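Stringent starvation protein A homolog (PDB 3LYK) probably associates with the RNA polymerase holoenzyme in an equimolar complex, as a member of the glutathione S-transferase superfamily. Local coordinates at residues I23-K28 against E73-R78; P56-R61 against R69-Y74. All coordinates share one frame; numbering follows the deposited sequence.

Overall arrangement
Both contacts lie in the thioredoxin-like N-terminal domain of the GST fold, their centres about 9 Å apart and on the same side of the chain's centre. Along the sequence come segment 23-28 on helix 16-27, then segment 56-61 on strand 57-60, then 69-74 and 73-78, which overlap at Glu73 and Tyr74 on helix 68-78. That helix is the common element: contact 1 sets it beside helix 16-27, and contact 2 seats it on the mixed four-stranded sheet. Leu75 meets Leu58 where the two contacts join, and Arg78 pairs with Asp60. Helix 68-78 also reaches the second subunit, so the same helix serves the domain core and the dimer interface.

Contact 1 (I23-K28 against E73-R78); sequences IVLAEK and EYLDER
Leu75 meets Val24 and Leu25 where helices 16-27 and 68-78 lie side by side, two helices that cover one face of the sheet in the thioredoxin-like domain of a GST. Leu75 points from its helix at the other one and presents two parts of its side chain. Val24 turns CG1 anti to its backbone N (chi1 174°), which aims that methyl at the root of the leucine, 3.8 Å from Leu75 CB. Leu25 sets out past the other helix rather than at it, but its tip comes nearer: its CD2 lies 3.7 Å from Leu75 CD1 and 4.0 Å from Leu75 CD2, the two leucines crossing at a slant with their methyls in contact. Beyond Leu25 lie Met7 and Leu9 of strand 3-11, while Val24 also touches Leu152 and Cys155 of helix 152-165, in the C-terminal domain.

The polar margin is set by Lys28. Its chain bends at chi2 (-64°) and is extended from there on, passing with Lys28 CE 3.9 Å from Leu75 O. The ammonium ends in a polar cluster, where Phe79 O and Pro82 O accept hydrogen bonds from it alongside Asp76. Asp76 starts off obliquely, but its carboxylate swings toward the lysine, and OD1 takes a second hydrogen bond from Leu84 N. The salt bridge joins Lys28, where helix 16-27 gives out, to helix 68-78, while the bonds to Phe79 O and Pro82 O hold the turn that follows it. Lys28 NZ approaches Asp76 OD1 at 2.8 Å on the anti side of the carboxylate, 28° out of its plane.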
loop_
_atom_site.group_PDB
_atom_site.type_symbol
_atom_site.label_atom_id
_atom_site.label_comp_id
_atom_site.label_asym_id
_atom_site.label_seq_id
_atom_site.Cartn_x
_atom_site.Cartn_y
_atom_site.Cartn_z
ATOM N N ILE B 23 -3.545 -14.890 -9.755
ATOM C CA ILE B 23 -2.876 -15.989 -9.059
ATOM C C ILE B 23 -3.526 -16.189 -7.685
ATOM O O ILE B 23 -3.815 -17.318 -7.261
ATOM C CB ILE B 23 -1.405 -15.684 -8.895
ATOM C CG1 ILE B 23 -0.742 -15.662 -10.267
ATOM C CG2 ILE B 23 -0.745 -16.724 -7.956
ATOM C CD1 ILE B 23 0.719 -15.145 -10.203
ATOM N N VAL B 24 -3.800 -15.083 -6.995
ATOM C CA VAL B 24 -4.430 -15.215 -5.645
ATOM C C VAL B 24 -5.828 -15.799 -5.721
ATOM O O VAL B 24 -6.172 -16.687 -4.928
ATOM C CB VAL B 24 -4.391 -13.864 -4.864
ATOM C CG1 VAL B 24 -5.151 -13.974 -3.557
ATOM C CG2 VAL B 24 -2.866 -13.475 -4.646
ATOM N N LEU B 25 -6.625 -15.347 -6.686
ATOM C CA LEU B 25 -7.968 -15.939 -6.886
ATOM C C LEU B 25 -7.913 -17.462 -7.114
ATOM O O LEU B 25 -8.736 -18.179 -6.547
ATOM C CB LEU B 25 -8.732 -15.262 -8.028
ATOM C CG LEU B 25 -9.226 -13.831 -7.746
ATOM C CD1 LEU B 25 -9.486 -13.024 -9.038
ATOM C CD2 LEU B 25 -10.484 -13.849 -6.878
ATOM N N ALA B 26 -6.911 -17.934 -7.875
ATOM C CA ALA B 26 -6.779 -19.338 -8.196
ATOM C C ALA B 26 -6.236 -20.115 -6.999
ATOM O O ALA B 26 -6.706 -21.211 -6.744
ATOM C CB ALA B 26 -5.891 -19.534 -9.439
ATOM N N GLU B 27 -5.284 -19.539 -6.249
ATOM C CA GLU B 27 -4.827 -20.180 -5.031
ATOM C C GLU B 27 -5.986 -20.459 -4.090
ATOM O O GLU B 27 -6.037 -21.517 -3.484
ATOM C CB GLU B 27 -3.823 -19.317 -4.270
ATOM C CG GLU B 27 -2.393 -19.402 -4.734
ATOM C CD GLU B 27 -1.746 -20.785 -4.436
ATOM O OE1 GLU B 27 -1.949 -21.331 -3.316
ATOM O OE2 GLU B 27 -1.008 -21.292 -5.312
ATOM N N LYS B 28 -6.881 -19.497 -3.946
ATOM C CA LYS B 28 -8.001 -19.607 -3.023
ATOM C C LYS B 28 -9.168 -20.456 -3.561
ATOM O O LYS B 28 -10.125 -20.746 -2.810
ATOM C CB LYS B 28 -8.537 -18.203 -2.645
ATOM C CG LYS B 28 -7.487 -17.240 -2.070
ATOM C CD LYS B 28 -6.955 -17.758 -0.755
ATOM C CE LYS B 28 -5.997 -16.726 -0.073
ATOM N NZ LYS B 28 -5.710 -17.227 1.317
ATOM N N GLU B 73 -4.916 -8.704 -0.165
ATOM C CA GLU B 73 -5.086 -8.851 1.278
ATOM C C GLU B 73 -6.526 -9.123 1.636
ATOM O O GLU B 73 -6.778 -9.932 2.493
ATOM C CB GLU B 73 -4.501 -7.651 2.053
ATOM C CG GLU B 73 -2.931 -7.728 2.075
ATOM C CD GLU B 73 -2.290 -7.100 3.355
ATOM O OE1 GLU B 73 -2.769 -7.416 4.497
ATOM O OE2 GLU B 73 -1.304 -6.315 3.193
ATOM N N TYR B 74 -7.472 -8.465 0.975
ATOM C CA TYR B 74 -8.873 -8.830 1.145
ATOM C C TYR B 74 -9.143 -10.330 0.909
ATOM O O TYR B 74 -9.862 -11.003 1.692
ATOM C CB TYR B 74 -9.728 -7.969 0.208
ATOM C CG TYR B 74 -11.172 -8.468 0.053
ATOM C CD1 TYR B 74 -12.096 -8.331 1.102
ATOM C CD2 TYR B 74 -11.604 -9.093 -1.135
ATOM C CE1 TYR B 74 -13.434 -8.808 0.982
ATOM C CE2 TYR B 74 -12.905 -9.559 -1.256
ATOM C CZ TYR B 74 -13.814 -9.409 -0.200
ATOM O OH TYR B 74 -15.106 -9.848 -0.329
ATOM N N LEU B 75 -8.575 -10.869 -0.171
ATOM C CA LEU B 75 -8.856 -12.288 -0.502
ATOM C C LEU B 75 -8.193 -13.193 0.541
ATOM O O LEU B 75 -8.806 -14.182 0.975
ATOM C CB LEU B 75 -8.342 -12.624 -1.906
ATOM C CG LEU B 75 -9.113 -11.964 -3.032
ATOM C CD1 LEU B 75 -8.399 -12.077 -4.399
ATOM C CD2 LEU B 75 -10.574 -12.502 -3.133
ATOM N N ASP B 76 -6.955 -12.876 0.950
ATOM C CA ASP B 76 -6.286 -13.675 1.945
ATOM C C ASP B 76 -7.027 -13.652 3.293
ATOM O O ASP B 76 -7.066 -14.684 3.990
ATOM C CB ASP B 76 -4.839 -13.211 2.163
ATOM C CG ASP B 76 -3.995 -14.256 2.887
ATOM O OD1 ASP B 76 -3.925 -15.434 2.396
ATOM O OD2 ASP B 76 -3.368 -13.922 3.951
ATOM N N GLU B 77 -7.577 -12.489 3.676
ATOM C CA GLU B 77 -8.380 -12.381 4.918
ATOM C C GLU B 77 -9.748 -13.059 4.792
ATOM O O GLU B 77 -10.200 -13.750 5.703
ATOM C CB GLU B 77 -8.528 -10.905 5.377
ATOM C CG GLU B 77 -7.173 -10.260 5.751
ATOM C CD GLU B 77 -7.234 -8.732 6.028
ATOM O OE1 GLU B 77 -8.329 -8.105 5.961
ATOM O OE2 GLU B 77 -6.169 -8.163 6.322
ATOM N N ARG B 78 -10.434 -12.868 3.681
ATOM C CA ARG B 78 -11.748 -13.488 3.561
ATOM C C ARG B 78 -11.679 -15.027 3.372
ATOM O O ARG B 78 -12.497 -15.762 3.933
ATOM C CB ARG B 78 -12.513 -12.896 2.409
ATOM C CG ARG B 78 -13.922 -13.527 2.271
ATOM C CD ARG B 78 -14.795 -12.657 1.416
ATOM N NE ARG B 78 -16.020 -13.351 1.027
ATOM C CZ ARG B 78 -16.699 -13.128 -0.110
ATOM N NH1 ARG B 78 -17.802 -13.838 -0.374
ATOM N NH2 ARG B 78 -16.277 -12.234 -1.016
#

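Contact 2 (P56-R61 against R69-Y74); sequences PTLVDR and RIIMEY
Ile71 drives the tip of its side chain against Pro56 and Leu58, seating helix 68-78 on strand 57-60. The strand and helix segments run at 41° to each other, with their axes 9.4 Å apart at closest approach. Ile71 holds CG1 anti to its carbonyl carbon and the chain continues extended, which carries CD1 up to the backbone where the strand begins, 3.7 Å from Pro56 O and 3.9 Å from Leu58 N. The same methyl touches side chains too, with Ile71 CD1 4.0 Å from Leu58 CB and a looser 4.3 Å from Pro56 CB.

Leu58 answers from the sheet. Its CG is anti to the backbone N (chi1 179°), and CD2 is directed at the helix, where it is shared between two partners one turn apart: Ile71 CG2, and Tyr74, whose ring carbon CE2 is 4.1 Å from Leu58 CD2. The leucine and tyrosine side chains cross at about a right angle, and Leu63 and Leu65 of strand 63-66 add further apolar contacts to Tyr74.

At the far end of the strand the contact turns polar without a direct bond. Tyr74 OH stands 4.0 Å from Asp60 OD2, the ring and carboxylate planes 78° apart. Arg78 joins the two, its NH2 bridging both oxygens by a salt bridge to the aspartate and a hydrogen bond to the hydroxyl.

Pro56 follows a cis peptide bond, and its ring also packs on Tyr17 and Cys18 of helix 16-27. A cis-proline leading into an antiparallel beta hairpin, with a helix after it folded back over the sheet, is the beta-beta-alpha half of the thioredoxin fold found in GST N-terminal domains.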
loop_
_atom_site.group_PDB
_atom_site.type_symbol
_atom_site.label_atom_id
_atom_site.label_comp_id
_atom_site.label_asym_id
_atom_site.label_seq_id
_atom_site.Cartn_x
_atom_site.Cartn_y
_atom_site.Cartn_z
ATOM N N PRO B 56 -6.498 -3.902 -11.824
ATOM C CA PRO B 56 -7.681 -4.741 -11.559
ATOM C C PRO B 56 -8.707 -4.032 -10.663
ATOM O O PRO B 56 -8.325 -3.319 -9.729
ATOM C CB PRO B 56 -7.087 -5.946 -10.819
ATOM C CG PRO B 56 -5.830 -5.390 -10.201
ATOM C CD PRO B 56 -5.278 -4.440 -11.210
ATOM N N THR B 57 -9.984 -4.271 -10.946
ATOM C CA THR B 57 -11.084 -3.886 -10.093
ATOM C C THR B 57 -11.910 -5.157 -9.849
ATOM O O THR B 57 -12.297 -5.852 -10.820
ATOM C CB THR B 57 -11.964 -2.818 -10.772
ATOM O OG1 THR B 57 -11.233 -1.600 -10.878
ATOM C CG2 THR B 57 -13.200 -2.556 -9.983
ATOM N N LEU B 58 -12.109 -5.498 -8.568
ATOM C CA LEU B 58 -12.840 -6.697 -8.156
ATOM C C LEU B 58 -14.155 -6.215 -7.628
ATOM O O LEU B 58 -14.169 -5.280 -6.828
ATOM C CB LEU B 58 -12.104 -7.467 -7.042
ATOM C CG LEU B 58 -12.790 -8.739 -6.523
ATOM C CD1 LEU B 58 -12.739 -9.771 -7.663
ATOM C CD2 LEU B 58 -12.029 -9.237 -5.263
ATOM N N VAL B 59 -15.248 -6.818 -8.091
ATOM C CA VAL B 59 -16.594 -6.402 -7.739
ATOM C C VAL B 59 -17.285 -7.626 -7.180
ATOM O O VAL B 59 -17.389 -8.660 -7.841
ATOM C CB VAL B 59 -17.396 -5.896 -8.946
ATOM C CG1 VAL B 59 -18.820 -5.518 -8.536
ATOM C CG2 VAL B 59 -16.703 -4.684 -9.576
ATOM N N ASP B 60 -17.758 -7.498 -5.949
ATOM C CA ASP B 60 -18.515 -8.564 -5.330
ATOM C C ASP B 60 -19.800 -7.993 -4.829
ATOM O O ASP B 60 -19.802 -7.308 -3.813
ATOM C CB ASP B 60 -17.772 -9.147 -4.145
ATOM C CG ASP B 60 -18.489 -10.376 -3.560
ATOM O OD1 ASP B 60 -19.733 -10.532 -3.757
ATOM O OD2 ASP B 60 -17.795 -11.187 -2.911
ATOM N N ARG B 61 -20.889 -8.298 -5.527
ATOM C CA ARG B 61 -22.194 -7.738 -5.217
ATOM C C ARG B 61 -22.045 -6.239 -5.157
ATOM O O ARG B 61 -21.788 -5.611 -6.179
ATOM C CB ARG B 61 -22.750 -8.300 -3.893
ATOM C CG ARG B 61 -23.320 -9.735 -4.000
ATOM C CD ARG B 61 -23.577 -10.301 -2.610
ATOM N NE ARG B 61 -24.599 -9.535 -1.881
ATOM C CZ ARG B 61 -25.694 -10.048 -1.310
ATOM N NH1 ARG B 61 -26.537 -9.242 -0.675
ATOM N NH2 ARG B 61 -25.947 -11.360 -1.347
ATOM N N ARG B 69 -2.853 -4.691 -4.232
ATOM C CA ARG B 69 -2.448 -5.032 -2.838
ATOM C C ARG B 69 -3.686 -5.106 -1.915
ATOM O O ARG B 69 -3.836 -6.024 -1.136
ATOM C CB ARG B 69 -1.374 -4.043 -2.316
ATOM C CG ARG B 69 -1.213 -4.005 -0.807
ATOM C CD ARG B 69 -0.344 -2.763 -0.363
ATOM N NE ARG B 69 -0.942 -1.472 -0.746
ATOM C CZ ARG B 69 -1.853 -0.797 -0.034
ATOM N NH1 ARG B 69 -2.318 -1.285 1.100
ATOM N NH2 ARG B 69 -2.313 0.369 -0.460
ATOM N N ILE B 70 -4.591 -4.167 -2.041
ATOM C CA ILE B 70 -5.794 -4.178 -1.229
ATOM C C ILE B 70 -6.663 -5.379 -1.570
ATOM O O ILE B 70 -7.237 -6.036 -0.687
ATOM C CB ILE B 70 -6.599 -2.888 -1.418
ATOM C CG1 ILE B 70 -5.795 -1.711 -0.839
ATOM C CG2 ILE B 70 -7.977 -2.982 -0.717
ATOM C CD1 ILE B 70 -6.545 -0.411 -0.871
ATOM N N ILE B 71 -6.801 -5.647 -2.867
ATOM C CA ILE B 71 -7.531 -6.853 -3.298
ATOM C C ILE B 71 -6.946 -8.155 -2.745
ATOM O O ILE B 71 -7.675 -9.013 -2.225
ATOM C CB ILE B 71 -7.647 -6.892 -4.851
ATOM C CG1 ILE B 71 -8.678 -5.837 -5.283
ATOM C CG2 ILE B 71 -8.050 -8.331 -5.359
ATOM C CD1 ILE B 71 -8.617 -5.529 -6.801
HETATM N N MSE B 72 -5.645 -8.308 -2.858
HETATM C CA MSE B 72 -4.991 -9.539 -2.422
HETATM C C MSE B 72 -5.094 -9.774 -0.942
HETATM O O MSE B 72 -5.320 -10.918 -0.496
HETATM C CB MSE B 72 -3.513 -9.572 -2.869
HETATM C CG MSE B 72 -3.399 -9.724 -4.427
HETATM SE SE MSE B 72 -1.491 -9.897 -4.883
HETATM C CE MSE B 72 -1.170 -8.033 -4.861
ATOM N N GLU B 73 -4.916 -8.704 -0.165
ATOM C CA GLU B 73 -5.086 -8.851 1.278
ATOM C C GLU B 73 -6.526 -9.123 1.636
ATOM O O GLU B 73 -6.778 -9.932 2.493
ATOM C CB GLU B 73 -4.501 -7.651 2.053
ATOM C CG GLU B 73 -2.931 -7.728 2.075
ATOM C CD GLU B 73 -2.290 -7.100 3.355
ATOM O OE1 GLU B 73 -2.769 -7.416 4.497
ATOM O OE2 GLU B 73 -1.304 -6.315 3.193
ATOM N N TYR B 74 -7.472 -8.465 0.975
ATOM C CA TYR B 74 -8.873 -8.830 1.145
ATOM C C TYR B 74 -9.143 -10.330 0.909
ATOM O O TYR B 74 -9.862 -11.003 1.692
ATOM C CB TYR B 74 -9.728 -7.969 0.208
ATOM C CG TYR B 74 -11.172 -8.468 0.053
ATOM C CD1 TYR B 74 -12.096 -8.331 1.102
ATOM C CD2 TYR B 74 -11.604 -9.093 -1.135
ATOM C CE1 TYR B 74 -13.434 -8.808 0.982
ATOM C CE2 TYR B 74 -12.905 -9.559 -1.256
ATOM C CZ TYR B 74 -13.814 -9.409 -0.200
ATOM O OH TYR B 74 -15.106 -9.848 -0.329
#